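Local coordinates for protein putative aldehyde dehydrogenase (Burkholderia cenocepacia, PDB 4YWE) that probably oxidises aldehydes with NAD or NADP as the electron acceptor, as a member of the aldehyde dehydrogenase family, and binds calcium and magnesium ions, at residues Val55-Asp60 against Ala206-Thr211; Ile154-Trp157 against Gln162-Gly165; Ala170-Ala173 against Ala177-Val180. All coordinates share one frame; numbering follows the deposited sequence.

Interaction 1 (Val55-Asp60 against Ala206-Thr211); sequences VAAARD and ALNIVT
N208 presents its side-chain amide to two consecutive alanines of a helix, A57 and A58. OD1 rests on the CB of A57 at 3.5 Å, while ND2 lies 3.6 Å from the CB of A58. A chi1 of -56° holds CG beside the backbone N of N208 and turns the amide out toward the helix. Alanine suits both helix positions: a bare methyl lets the helix backbone come close, with the CA atoms of A58 and A206 5.5 Å apart, and leaves each CB lying against one end of the amide.

The polar atoms of this buried amide are satisfied beside the helix rather than by it. ND2 donates to the carbonyl oxygens of G205 and C178, and OD1 accepts from the backbone N of A17. With both ends held, the amide is fixed in rotation, and A57 and A58 cover it by van der Waals contact.

Helix 48-63 lies across the sheet that contains strands 139-155, 177-182 and 207-209, an alpha/beta arrangement consistent with the family's Rossmann-like cofactor-binding domain. A58 touches V179 of strand 177-182; I16 of strand 14-16 packs against A57 and N208, and F15 hydrogen-bonds the backbone of I209.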
loop_
_atom_site.group_PDB
_atom_site.type_symbol
_atom_site.label_atom_id
_atom_site.label_comp_id
_atom_site.label_asym_id
_atom_site.label_seq_id
_atom_site.Cartn_x
_atom_site.Cartn_y
_atom_site.Cartn_z
ATOM N N VAL A 55 19.948 27.003 -8.993
ATOM C CA VAL A 55 18.693 26.499 -9.537
ATOM C C VAL A 55 18.884 26.130 -11.002
ATOM O O VAL A 55 18.356 25.121 -11.471
ATOM C CB VAL A 55 17.557 27.524 -9.364
ATOM C CG1 VAL A 55 16.279 27.024 -10.019
ATOM C CG2 VAL A 55 17.324 27.809 -7.888
ATOM N N ALA A 56 19.648 26.950 -11.718
ATOM C CA ALA A 56 19.968 26.682 -13.115
ATOM C C ALA A 56 20.657 25.329 -13.262
ATOM O O ALA A 56 20.296 24.529 -14.126
ATOM C CB ALA A 56 20.847 27.790 -13.682
ATOM N N ALA A 57 21.645 25.081 -12.407
ATOM C CA ALA A 57 22.388 23.825 -12.426
ATOM C C ALA A 57 21.478 22.645 -12.096
ATOM O O ALA A 57 21.543 21.599 -12.741
ATOM C CB ALA A 57 23.554 23.885 -11.452
ATOM N N ALA A 58 20.628 22.825 -11.090
ATOM C CA ALA A 58 19.701 21.782 -10.671
ATOM C C ALA A 58 18.733 21.418 -11.791
ATOM O O ALA A 58 18.475 20.241 -12.039
ATOM C CB ALA A 58 18.938 22.220 -9.435
ATOM N N ARG A 59 18.206 22.433 -12.471
ATOM C CA ARG A 59 17.254 22.218 -13.557
ATOM C C ARG A 59 17.880 21.442 -14.712
ATOM O O ARG A 59 17.264 20.524 -15.256
ATOM C CB ARG A 59 16.707 23.554 -14.066
ATOM C CG ARG A 59 15.706 23.417 -15.206
ATOM C CD ARG A 59 14.512 22.567 -14.792
ATOM N NE ARG A 59 13.846 23.104 -13.610
ATOM C CZ ARG A 59 12.821 22.522 -12.996
ATOM N NH1 ARG A 59 12.284 23.087 -11.925
ATOM N NH2 ARG A 59 12.332 21.377 -13.453
ATOM N N ASP A 60 19.100 21.818 -15.086
ATOM C CA ASP A 60 19.815 21.129 -16.155
ATOM C C ASP A 60 20.092 19.683 -15.770
ATOM O O ASP A 60 19.934 18.773 -16.583
ATOM C CB ASP A 60 21.127 21.845 -16.483
ATOM C CG ASP A 60 20.908 23.224 -17.069
ATOM O OD1 ASP A 60 19.823 23.464 -17.641
ATOM O OD2 ASP A 60 21.823 24.067 -16.960
ATOM N N ALA A 206 23.093 17.888 -9.507
ATOM C CA ALA A 206 22.063 17.164 -8.767
ATOM C C ALA A 206 21.991 17.653 -7.326
ATOM O O ALA A 206 20.921 17.677 -6.717
ATOM C CB ALA A 206 22.328 15.668 -8.808
ATOM N N LEU A 207 23.143 18.037 -6.787
ATOM C CA LEU A 207 23.215 18.622 -5.456
ATOM C C LEU A 207 23.965 19.948 -5.514
ATOM O O LEU A 207 25.098 20.009 -5.991
ATOM C CB LEU A 207 23.899 17.667 -4.476
ATOM C CG LEU A 207 24.095 18.190 -3.051
ATOM C CD1 LEU A 207 22.757 18.544 -2.415
ATOM C CD2 LEU A 207 24.844 17.171 -2.204
ATOM N N ASN A 208 23.321 21.007 -5.033
ATOM C CA ASN A 208 23.919 22.336 -5.033
ATOM C C ASN A 208 23.829 22.960 -3.646
ATOM O O ASN A 208 22.774 22.931 -3.012
ATOM C CB ASN A 208 23.236 23.241 -6.061
ATOM C CG ASN A 208 23.253 22.652 -7.457
ATOM O OD1 ASN A 208 24.228 22.797 -8.193
ATOM N ND2 ASN A 208 22.167 21.983 -7.830
ATOM N N ILE A 209 24.939 23.520 -3.179
ATOM C CA ILE A 209 24.983 24.132 -1.859
ATOM C C ILE A 209 25.297 25.618 -1.979
ATOM O O ILE A 209 26.304 26.001 -2.575
ATOM C CB ILE A 209 26.017 23.440 -0.951
ATOM C CG1 ILE A 209 25.955 21.919 -1.111
ATOM C CG2 ILE A 209 25.801 23.847 0.498
ATOM C CD1 ILE A 209 24.676 21.297 -0.607
ATOM N N VAL A 210 24.431 26.453 -1.415
ATOM C CA VAL A 210 24.676 27.890 -1.376
ATOM C C VAL A 210 24.633 28.379 0.065
ATOM O O VAL A 210 23.563 28.484 0.663
ATOM C CB VAL A 210 23.663 28.661 -2.244
ATOM C CG1 VAL A 210 23.904 30.163 -2.132
ATOM C CG2 VAL A 210 23.754 28.212 -3.693
ATOM N N THR A 211 25.804 28.668 0.623
ATOM C CA THR A 211 25.892 29.196 1.978
ATOM C C THR A 211 25.486 30.664 1.990
ATOM O O THR A 211 25.465 31.311 0.948
ATOM C CB THR A 211 27.311 29.054 2.558
ATOM O OG1 THR A 211 28.248 29.727 1.706
ATOM C CG2 THR A 211 27.695 27.588 2.669
#

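Interaction 2 (Ile154-Trp157 against Gln162-Gly165); sequences IVPW and QIFG
P156 and I163 reach toward each other tip to tip, and here the contact is tightest: CG of the proline ring meets CD1 of the isoleucine at 3.5 Å, closer than carbons usually pack. The extended chi2 of I163, 167°, carries CD1 out to the ring, while its other branch, CG2, lies 3.9 Å from CD of P156. A branched aliphatic chain can thus touch the ring with two methyl groups, and the rigid proline ring offers a fixed surface.

Packing is looser on the side of V155. Its CG1 lies 4.2 Å from CG2 of I163 and equally far from the backbone N of F164, so the valine rests against the backbone between I163 and F164. F164 contributes mainly through that backbone, since the nearest atom of its side chain, CB, is 4.7 Å from CG1 of V155. Tightness and burial do not coincide: P156, in the close pair, is partly exposed, whereas V155, I163 and F164 are buried.

The side chain of I163 is about 7 Å from that of E256, the predicted active-site glutamate, and also touches N158.

Strand 139-155, helix 160-174 and strand 177-182 form a beta-alpha-beta unit, and this contact sets the helix against the first strand and the residues that follow it. T233 of strand 229-233 touches both P156 and I163, V180 of strand 177-182 meets V155 and F164, and F118 of helix 104-124 covers F164 as well.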
loop_
_atom_site.group_PDB
_atom_site.type_symbol
_atom_site.label_atom_id
_atom_site.label_comp_id
_atom_site.label_asym_id
_atom_site.label_seq_id
_atom_site.Cartn_x
_atom_site.Cartn_y
_atom_site.Cartn_z
ATOM N N ILE A 154 16.059 24.206 3.142
ATOM C CA ILE A 154 16.545 25.102 4.182
ATOM C C ILE A 154 16.951 24.273 5.394
ATOM O O ILE A 154 16.105 23.678 6.061
ATOM C CB ILE A 154 15.495 26.159 4.559
ATOM C CG1 ILE A 154 14.968 26.863 3.306
ATOM C CG2 ILE A 154 16.083 27.167 5.538
ATOM C CD1 ILE A 154 16.026 27.619 2.539
ATOM N N VAL A 155 18.249 24.232 5.668
ATOM C CA VAL A 155 18.783 23.394 6.734
ATOM C C VAL A 155 19.311 24.259 7.875
ATOM O O VAL A 155 20.086 25.186 7.646
ATOM C CB VAL A 155 19.879 22.458 6.194
ATOM C CG1 VAL A 155 20.405 21.551 7.297
ATOM C CG2 VAL A 155 19.339 21.636 5.032
ATOM N N PRO A 156 18.883 23.961 9.110
ATOM C CA PRO A 156 19.304 24.736 10.281
ATOM C C PRO A 156 20.657 24.303 10.848
ATOM O O PRO A 156 21.309 23.413 10.301
ATOM C CB PRO A 156 18.183 24.473 11.287
ATOM C CG PRO A 156 17.692 23.120 10.939
ATOM C CD PRO A 156 17.856 22.960 9.449
ATOM N N TRP A 157 21.061 24.939 11.944
ATOM C CA TRP A 157 22.403 24.778 12.496
ATOM C C TRP A 157 22.509 23.704 13.577
ATOM O O TRP A 157 23.612 23.287 13.927
ATOM C CB TRP A 157 22.888 26.116 13.067
ATOM C CG TRP A 157 21.850 26.814 13.898
ATOM C CD1 TRP A 157 21.037 27.836 13.501
ATOM C CD2 TRP A 157 21.500 26.530 15.258
ATOM N NE1 TRP A 157 20.208 28.210 14.530
ATOM C CE2 TRP A 157 20.472 27.422 15.623
ATOM C CE3 TRP A 157 21.958 25.612 16.209
ATOM C CZ2 TRP A 157 19.895 27.423 16.890
ATOM C CZ3 TRP A 157 21.381 25.611 17.466
ATOM C CH2 TRP A 157 20.362 26.511 17.795
ATOM N N GLN A 162 22.220 15.562 10.016
ATOM C CA GLN A 162 21.031 14.729 10.179
ATOM C C GLN A 162 19.857 15.235 9.347
ATOM O O GLN A 162 19.173 14.457 8.685
ATOM C CB GLN A 162 20.624 14.653 11.651
ATOM C CG GLN A 162 21.520 13.777 12.504
ATOM C CD GLN A 162 20.724 12.880 13.432
ATOM O OE1 GLN A 162 19.719 12.293 13.030
ATOM N NE2 GLN A 162 21.162 12.779 14.681
ATOM N N ILE A 163 19.636 16.543 9.384
ATOM C CA ILE A 163 18.519 17.148 8.673
ATOM C C ILE A 163 18.807 17.194 7.172
ATOM O O ILE A 163 17.899 17.038 6.354
ATOM C CB ILE A 163 18.210 18.539 9.249
ATOM C CG1 ILE A 163 17.807 18.394 10.718
ATOM C CG2 ILE A 163 17.103 19.223 8.462
ATOM C CD1 ILE A 163 17.777 19.684 11.485
ATOM N N PHE A 164 20.073 17.390 6.814
ATOM C CA PHE A 164 20.496 17.279 5.420
ATOM C C PHE A 164 20.184 15.880 4.907
ATOM O O PHE A 164 19.665 15.710 3.808
ATOM C CB PHE A 164 21.990 17.579 5.278
ATOM C CG PHE A 164 22.497 17.527 3.861
ATOM C CD1 PHE A 164 22.980 16.344 3.324
ATOM C CD2 PHE A 164 22.509 18.666 3.075
ATOM C CE1 PHE A 164 23.451 16.297 2.023
ATOM C CE2 PHE A 164 22.981 18.626 1.775
ATOM C CZ PHE A 164 23.453 17.440 1.249
ATOM N N GLY A 165 20.494 14.880 5.726
ATOM C CA GLY A 165 20.288 13.492 5.359
ATOM C C GLY A 165 18.841 13.103 5.131
ATOM O O GLY A 165 18.533 12.368 4.194
#

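Interaction 3 (Ala170-Ala173 against Ala177-Val180); sequences AALA and ACVV
Helix 160-174 ends shortly before strand 177-182 begins, and the chain doubles back so that the CA atoms of A171 and C178 lie 7.2 Å apart and those of L172 and A177 6.5 Å apart. Across this gap C178 is the centre of the contact. Its SG meets the CB of A171 at 3.8 Å and the CD2 of L172 at 3.9 Å, so the sulfur touches two neighbouring residues of one helical turn. With chi1 at -56°, SG stands beside the backbone N of C178 and opposite its carbonyl carbon, which directs it to the helix.

Each residue type fits its place. The small methyl of A171 points toward the strand and lets the helix come near. L172 leaves the helix at a slant, yet the end of its chain turns inward, bringing CG as well as CD2 to the sulfur. T151 and H153 of strand 139-155 touch both A171 and C178, and L207 also touches C178.

Chemically the contact is apolar. The thiol acts as a compact, polarisable filler, held by van der Waals contact, with the hydrophobic effect favouring its burial, while backbone groups of C178 bond with A206, just before strand 207-209, and N208 within it. Lying away from the annotated sites, this cysteine is a buried residue that packs the helix of the beta-alpha-beta unit against its second strand.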
loop_
_atom_site.group_PDB
_atom_site.type_symbol
_atom_site.label_atom_id
_atom_site.label_comp_id
_atom_site.label_asym_id
_atom_site.label_seq_id
_atom_site.Cartn_x
_atom_site.Cartn_y
_atom_site.Cartn_z
ATOM N N ALA A 170 16.010 11.995 0.915
ATOM C CA ALA A 170 14.700 11.596 0.413
ATOM C C ALA A 170 14.418 12.238 -0.941
ATOM O O ALA A 170 13.851 11.605 -1.832
ATOM C CB ALA A 170 13.613 11.965 1.413
ATOM N N ALA A 171 14.818 13.498 -1.086
ATOM C CA ALA A 171 14.605 14.238 -2.325
ATOM C C ALA A 171 15.367 13.597 -3.481
ATOM O O ALA A 171 14.836 13.444 -4.580
ATOM C CB ALA A 171 15.025 15.693 -2.152
ATOM N N LEU A 172 16.615 13.223 -3.223
ATOM C CA LEU A 172 17.443 12.566 -4.228
ATOM C C LEU A 172 16.877 11.201 -4.605
ATOM O O LEU A 172 16.827 10.847 -5.784
ATOM C CB LEU A 172 18.880 12.417 -3.726
ATOM C CG LEU A 172 19.740 13.680 -3.756
ATOM C CD1 LEU A 172 21.091 13.424 -3.104
ATOM C CD2 LEU A 172 19.912 14.163 -5.190
ATOM N N ALA A 173 16.455 10.442 -3.600
ATOM C CA ALA A 173 15.901 9.112 -3.824
ATOM C C ALA A 173 14.633 9.199 -4.665
ATOM O O ALA A 173 14.347 8.313 -5.471
ATOM C CB ALA A 173 15.617 8.418 -2.496
ATOM N N ALA A 177 16.397 17.087 -8.190
ATOM C CA ALA A 177 17.684 17.765 -8.096
ATOM C C ALA A 177 17.584 18.805 -6.985
ATOM O O ALA A 177 16.549 19.452 -6.834
ATOM C CB ALA A 177 18.060 18.409 -9.418
ATOM N N CYS A 178 18.650 18.966 -6.210
ATOM C CA CYS A 178 18.551 19.702 -4.952
ATOM C C CYS A 178 19.328 21.014 -4.916
ATOM O O CYS A 178 20.454 21.102 -5.404
ATOM C CB CYS A 178 19.018 18.811 -3.799
ATOM S SG CYS A 178 18.130 17.244 -3.687
ATOM N N VAL A 179 18.704 22.030 -4.327
ATOM C CA VAL A 179 19.363 23.295 -4.033
ATOM C C VAL A 179 19.287 23.517 -2.529
ATOM O O VAL A 179 18.196 23.592 -1.963
ATOM C CB VAL A 179 18.727 24.464 -4.799
ATOM C CG1 VAL A 179 19.422 25.771 -4.440
ATOM C CG2 VAL A 179 18.790 24.213 -6.296
ATOM N N VAL A 180 20.444 23.618 -1.884
ATOM C CA VAL A 180 20.498 23.656 -0.427
ATOM C C VAL A 180 21.038 24.980 0.103
ATOM O O VAL A 180 22.104 25.441 -0.307
ATOM C CB VAL A 180 21.343 22.489 0.114
ATOM C CG1 VAL A 180 21.361 22.501 1.636
ATOM C CG2 VAL A 180 20.817 21.161 -0.413
#

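From the N terminus, helix 48-63 opens interaction 1, which is completed only at strand 207-209, after a loop of 145 residues. Interactions 2 and 3 are nested inside that loop, one after the other, each closing a short connection of three or four residues; none crosses another. Interaction 2 sets helix 160-174 on strand 139-155, and interaction 3 sets the same helix on strand 177-182. Strand 207-209 then joins 177-182 in parallel, with N208 O probably bonded to V180 N. Helices 48-63 and 160-174 cover opposite faces of the sheet; on the 160-174 face, L207 and I209 meet F164 of interaction 2.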